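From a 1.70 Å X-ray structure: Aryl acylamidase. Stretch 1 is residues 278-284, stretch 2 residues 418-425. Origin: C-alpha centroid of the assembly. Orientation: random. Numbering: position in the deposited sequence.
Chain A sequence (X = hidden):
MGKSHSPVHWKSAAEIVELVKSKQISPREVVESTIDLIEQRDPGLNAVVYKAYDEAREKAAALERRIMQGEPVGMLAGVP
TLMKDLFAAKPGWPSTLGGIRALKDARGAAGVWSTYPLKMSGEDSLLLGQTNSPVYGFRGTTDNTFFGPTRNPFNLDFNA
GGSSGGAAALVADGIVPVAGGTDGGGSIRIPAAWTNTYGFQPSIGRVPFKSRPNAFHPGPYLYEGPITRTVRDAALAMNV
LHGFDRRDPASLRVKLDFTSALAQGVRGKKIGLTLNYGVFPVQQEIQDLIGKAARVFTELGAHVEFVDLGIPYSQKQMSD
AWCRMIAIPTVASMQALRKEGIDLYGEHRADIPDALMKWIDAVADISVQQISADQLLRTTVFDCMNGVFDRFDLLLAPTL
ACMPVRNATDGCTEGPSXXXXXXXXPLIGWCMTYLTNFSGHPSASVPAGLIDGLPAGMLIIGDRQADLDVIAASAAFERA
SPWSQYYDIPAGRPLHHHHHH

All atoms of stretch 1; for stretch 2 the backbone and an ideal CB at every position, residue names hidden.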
ATOM      1  N   GLY A 278       8.796  -6.762  20.204  1.00 14.52           N
ATOM      2  CA  GLY A 278       8.813  -6.765  21.659  1.00 19.28           C
ATOM      3  C   GLY A 278       7.559  -6.270  22.346  1.00 19.71           C
ATOM      4  O   GLY A 278       7.497  -6.285  23.582  1.00 22.26           O
ATOM      5  N   VAL A 279       6.572  -5.794  21.585  1.00 13.97           N
ATOM      6  CA  VAL A 279       5.397  -5.165  22.190  1.00 13.13           C
ATOM      7  C   VAL A 279       4.049  -5.636  21.636  1.00 14.78           C
ATOM      8  O   VAL A 279       3.039  -5.374  22.273  1.00 16.04           O
ATOM      9  CB  VAL A 279       5.412  -3.613  22.058  1.00 14.95           C
ATOM     10  CG1 VAL A 279       6.592  -3.032  22.830  1.00 16.46           C
ATOM     11  CG2 VAL A 279       5.516  -3.204  20.598  1.00 16.97           C
ATOM     12  N   PHE A 280       4.009  -6.296  20.469  1.00 14.58           N
ATOM     13  CA  PHE A 280       2.699  -6.711  19.910  1.00 14.21           C
ATOM     14  C   PHE A 280       2.382  -8.170  20.209  1.00 12.72           C
ATOM     15  O   PHE A 280       3.282  -9.007  20.222  1.00 14.80           O
ATOM     16  CB  PHE A 280       2.671  -6.609  18.383  1.00 14.16           C
ATOM     17  CG  PHE A 280       2.814  -5.202  17.844  1.00 14.31           C
ATOM     18  CD1 PHE A 280       4.080  -4.698  17.529  1.00 14.62           C
ATOM     19  CD2 PHE A 280       1.697  -4.403  17.650  1.00 14.21           C
ATOM     20  CE1 PHE A 280       4.223  -3.415  17.015  1.00 14.70           C
ATOM     21  CE2 PHE A 280       1.815  -3.098  17.143  1.00 14.21           C
ATOM     22  CZ  PHE A 280       3.081  -2.614  16.810  1.00 13.42           C
ATOM     23  N   PRO A 281       1.079  -8.471  20.400  1.00 13.65           N
ATOM     24  CA  PRO A 281       0.648  -9.875  20.412  1.00 15.44           C
ATOM     25  C   PRO A 281       0.543 -10.380  18.982  1.00 16.09           C
ATOM     26  O   PRO A 281      -0.145  -9.743  18.195  1.00 16.15           O
ATOM     27  CB  PRO A 281      -0.712  -9.808  21.092  1.00 16.87           C
ATOM     28  CG  PRO A 281      -1.268  -8.429  20.683  1.00 17.00           C
ATOM     29  CD  PRO A 281      -0.022  -7.535  20.672  1.00 16.12           C
ATOM     30  N   VAL A 282       1.247 -11.453  18.634  1.00 14.60           N
ATOM     31  CA  VAL A 282       1.274 -11.910  17.247  1.00 15.15           C
ATOM     32  C   VAL A 282       0.865 -13.361  17.193  1.00 14.73           C
ATOM     33  O   VAL A 282       1.375 -14.174  17.976  1.00 15.21           O
ATOM     34  CB  VAL A 282       2.696 -11.774  16.653  1.00 16.46           C
ATOM     35  CG1 VAL A 282       2.764 -12.332  15.222  1.00 14.14           C
ATOM     36  CG2 VAL A 282       3.098 -10.289  16.703  1.00 13.41           C
ATOM     37  N   GLN A 283      -0.033 -13.700  16.279  1.00 15.33           N
ATOM     38  CA  GLN A 283      -0.480 -15.104  16.172  1.00 17.34           C
ATOM     39  C   GLN A 283       0.727 -16.040  16.016  1.00 18.64           C
ATOM     40  O   GLN A 283       1.642 -15.827  15.199  1.00 15.01           O
ATOM     41  CB  GLN A 283      -1.501 -15.263  15.021  1.00 16.43           C
ATOM     42  CG  GLN A 283      -2.787 -14.535  15.314  1.00 20.97           C
ATOM     43  CD  GLN A 283      -3.799 -14.613  14.184  1.00 23.97           C
ATOM     44  OE1 GLN A 283      -3.456 -14.926  13.020  1.00 22.19           O
ATOM     45  NE2 GLN A 283      -5.056 -14.329  14.516  1.00 25.79           N
ATOM     46  N   GLN A 284       0.756 -17.105  16.813  1.00 16.99           N
ATOM     47  CA  GLN A 284       1.927 -17.945  16.838  1.00 17.18           C
ATOM     48  C   GLN A 284       2.302 -18.497  15.457  1.00 16.90           C
ATOM     49  O   GLN A 284       3.477 -18.611  15.134  1.00 15.19           O
ATOM     50  CB  GLN A 284       1.698 -19.119  17.824  1.00 18.57           C
ATOM     51  CG  GLN A 284       2.922 -19.938  18.011  1.00 22.14           C
ATOM     52  CD  GLN A 284       4.046 -19.138  18.642  1.00 27.77           C
ATOM     53  OE1 GLN A 284       3.875 -18.528  19.714  1.00 33.31           O
ATOM     54  NE2 GLN A 284       5.207 -19.148  18.002  1.00 28.02           N
ATOM     55  N   UNK A 418      -8.890  -8.650  19.776  1.00 16.96           N
ATOM     56  CA  UNK A 418      -7.919  -9.330  20.626  1.00 19.15           C
ATOM     57  C   UNK A 418      -7.077 -10.267  19.804  1.00 17.77           C
ATOM     58  O   UNK A 418      -7.574 -10.876  18.861  1.00 19.08           O
ATOM     59  CB  UNK A 418      -8.615 -10.095  21.754  1.00 19.15           C
ATOM     60  N   UNK A 419      -5.805 -10.404  20.177  1.00 16.27           N
ATOM     61  CA  UNK A 419      -4.938 -11.465  19.669  1.00 15.67           C
ATOM     62  C   UNK A 419      -4.251 -12.117  20.866  1.00 17.71           C
ATOM     63  O   UNK A 419      -3.705 -11.428  21.738  1.00 17.53           O
ATOM     64  CB  UNK A 419      -3.915 -10.924  18.668  1.00 15.67           C
ATOM     65  N   UNK A 420      -4.289 -13.441  20.904  1.00 18.65           N
ATOM     66  CA  UNK A 420      -3.708 -14.190  22.033  1.00 20.71           C
ATOM     67  C   UNK A 420      -4.266 -13.680  23.377  1.00 20.46           C
ATOM     68  O   UNK A 420      -3.553 -13.617  24.369  1.00 21.67           O
ATOM     69  CB  UNK A 420      -2.183 -14.071  22.019  1.00 20.71           C
ATOM     70  N   UNK A 421      -5.537 -13.309  23.391  1.00 23.65           N
ATOM     71  CA  UNK A 421      -6.185 -12.831  24.606  1.00 24.40           C
ATOM     72  C   UNK A 421      -5.844 -11.409  25.018  1.00 24.57           C
ATOM     73  O   UNK A 421      -6.323 -10.924  26.057  1.00 24.12           O
ATOM     74  CB  UNK A 421      -5.828 -13.770  25.760  1.00 24.40           C
ATOM     75  N   UNK A 422      -5.019 -10.723  24.219  1.00 19.95           N
ATOM     76  CA  UNK A 422      -4.603  -9.364  24.538  1.00 18.14           C
ATOM     77  C   UNK A 422      -5.405  -8.390  23.681  1.00 18.71           C
ATOM     78  O   UNK A 422      -5.520  -8.612  22.479  1.00 17.22           O
ATOM     79  CB  UNK A 422      -3.100  -9.181  24.315  1.00 18.14           C
ATOM     80  N   UNK A 423      -5.964  -7.349  24.296  1.00 15.13           N
ATOM     81  CA  UNK A 423      -6.768  -6.371  23.574  1.00 16.33           C
ATOM     82  C   UNK A 423      -5.869  -5.654  22.579  1.00 16.17           C
ATOM     83  O   UNK A 423      -4.734  -5.308  22.900  1.00 15.05           O
ATOM     84  CB  UNK A 423      -7.432  -5.379  24.531  1.00 16.33           C
ATOM     85  N   UNK A 424      -6.432  -5.366  21.417  1.00 14.92           N
ATOM     86  CA  UNK A 424      -5.679  -4.654  20.386  1.00 14.62           C
ATOM     87  C   UNK A 424      -6.688  -3.839  19.595  1.00 15.45           C
ATOM     88  O   UNK A 424      -7.858  -4.253  19.428  1.00 14.79           O
ATOM     89  CB  UNK A 424      -4.895  -5.609  19.484  1.00 14.62           C
ATOM     90  N   UNK A 425      -6.264  -2.658  19.138  1.00 13.61           N
ATOM     91  CA  UNK A 425      -7.150  -1.792  18.368  1.00 13.09           C
ATOM     92  C   UNK A 425      -7.530  -2.474  17.033  1.00 14.95           C
ATOM     93  O   UNK A 425      -6.667  -2.899  16.254  1.00 14.91           O
ATOM     94  CB  UNK A 425      -6.481  -0.440  18.114  1.00 13.09           C
TER

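Stretch 2 is a tight hairpin laid against Pro281, and its backbone already tells which positions must answer to stretch 1. Position 418 has an extended backbone and a CA-to-CB bond pointing away, with nothing of stretch 1 within 5.5 Å of its ideal CB. Stretch 1 sets no preference here, so many side chains would suit it; it is Gln418, which makes no contact across.

Position 419 is also extended, but its CB points toward stretch 1, with the ideal CB 4.0 Å from Pro281 O and 5.1 Å from Gln283 CG. A proline ring and an aliphatic stem invite a branched apolar residue, Val, Ile or Leu. Ile419 is found: its CB lies 4.1 Å from Pro281 CG, and its CG2 reaches 3.9 Å from Gln283 CG.

At 420, phi/psi of 53/36 is left-handed, which favours Gly, Asn or Asp. The CB points toward stretch 1, 5.4 Å from Val282 O, an acceptor that a short side chain with a donor could meet; among the three, Asn alone brings an amide. Asn420 donates from ND2 to Val282 O at 3.0 Å, while its OD1 accepts from water 2 at 2.5 Å, and that water in turn accepts from Gln284 N at 2.9 Å.

Position 421 has positive phi again, 76°, which by itself favours glycine, and an ideal CB would meet nothing of stretch 1. Gly421 completes the type I' turn, closed by the hydrogen bonds from 422 N to Ile419 O and from Ile419 N to 422 O, both 2.9 Å.

At 422 the strand resumes and the ideal CB sits 4.1 Å from Pro281 CB. An apolar residue could cover the ring; a long one with a polar end could also reach toward Val279 O. Glu422 does the latter, extended with chi1 and chi2 both t: OE2 comes 3.5 Å from Pro281 CD, and OE1 accepts from water 1 at 2.6 Å, which also donates to Val279 O at 3.1 Å.

Position 423 points away and is permissive; Glu423 makes no contact with stretch 1.

At 424 the CB turns back toward the ring, 4.7 Å from Pro281 CG, leaving room for a longer aliphatic chain such as Ile, Leu or Met. Ile424 places CD1 3.9 Å from Pro281 CG, joining Ile419 in packing on that atom.

Position 425 is out of reach, so stretch 1 imposes no choice; it is Asp425.

Stretch 2 418-425: QINGEEID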
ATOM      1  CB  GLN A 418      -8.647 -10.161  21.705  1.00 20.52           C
ATOM      2  CG  GLN A 418      -9.348  -9.276  22.723  1.00 29.22           C
ATOM      3  CD  GLN A 418     -10.847  -9.531  22.818  1.00 36.16           C
ATOM      4  OE1 GLN A 418     -11.673  -8.746  22.301  1.00 35.90           O
ATOM      5  NE2 GLN A 418     -11.215 -10.618  23.522  1.00 40.85           N
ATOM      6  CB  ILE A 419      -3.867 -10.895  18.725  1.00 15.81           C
ATOM      7  CG1 ILE A 419      -4.573 -10.304  17.482  1.00 14.69           C
ATOM      8  CG2 ILE A 419      -2.884 -11.950  18.288  1.00 16.94           C
ATOM      9  CD1 ILE A 419      -3.575  -9.540  16.522  1.00 17.56           C
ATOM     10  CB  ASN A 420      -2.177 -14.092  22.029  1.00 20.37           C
ATOM     11  CG  ASN A 420      -1.561 -14.695  20.768  1.00 21.36           C
ATOM     12  OD1 ASN A 420      -2.185 -15.526  20.103  1.00 26.03           O
ATOM     13  ND2 ASN A 420      -0.344 -14.273  20.430  1.00 20.00           N
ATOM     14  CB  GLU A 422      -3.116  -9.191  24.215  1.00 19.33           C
ATOM     15  CG  GLU A 422      -2.640  -7.795  24.463  1.00 20.30           C
ATOM     16  CD  GLU A 422      -1.135  -7.588  24.268  1.00 23.64           C
ATOM     17  OE1 GLU A 422      -0.320  -8.511  24.552  1.00 21.97           O
ATOM     18  OE2 GLU A 422      -0.776  -6.439  23.886  1.00 20.96           O
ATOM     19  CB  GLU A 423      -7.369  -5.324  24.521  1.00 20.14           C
ATOM     20  CG  GLU A 423      -8.581  -5.808  25.330  1.00 27.60           C
ATOM     21  CD  GLU A 423      -9.763  -6.162  24.429  1.00 26.06           C
ATOM     22  OE1 GLU A 423     -10.317  -5.264  23.730  1.00 26.86           O
ATOM     23  OE2 GLU A 423     -10.094  -7.363  24.397  1.00 31.24           O
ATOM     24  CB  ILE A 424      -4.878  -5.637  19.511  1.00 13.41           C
ATOM     25  CG1 ILE A 424      -3.843  -4.896  18.644  1.00 13.88           C
ATOM     26  CG2 ILE A 424      -5.770  -6.528  18.622  1.00 14.76           C
ATOM     27  CD1 ILE A 424      -2.708  -5.849  18.202  1.00 16.12           C
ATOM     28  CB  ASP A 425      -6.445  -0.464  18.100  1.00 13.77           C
ATOM     29  CG  ASP A 425      -7.338   0.529  17.376  1.00 16.01           C
ATOM     30  OD1 ASP A 425      -7.517   0.367  16.165  1.00 16.43           O
ATOM     31  OD2 ASP A 425      -7.857   1.460  18.016  1.00 17.31           O
TER
HETATM   32  O   HOH W   1       2.150  -7.796  23.936  1.00 27.37           O
HETATM   33  O   HOH W   2      -1.424 -17.481  18.756  1.00 26.38           O
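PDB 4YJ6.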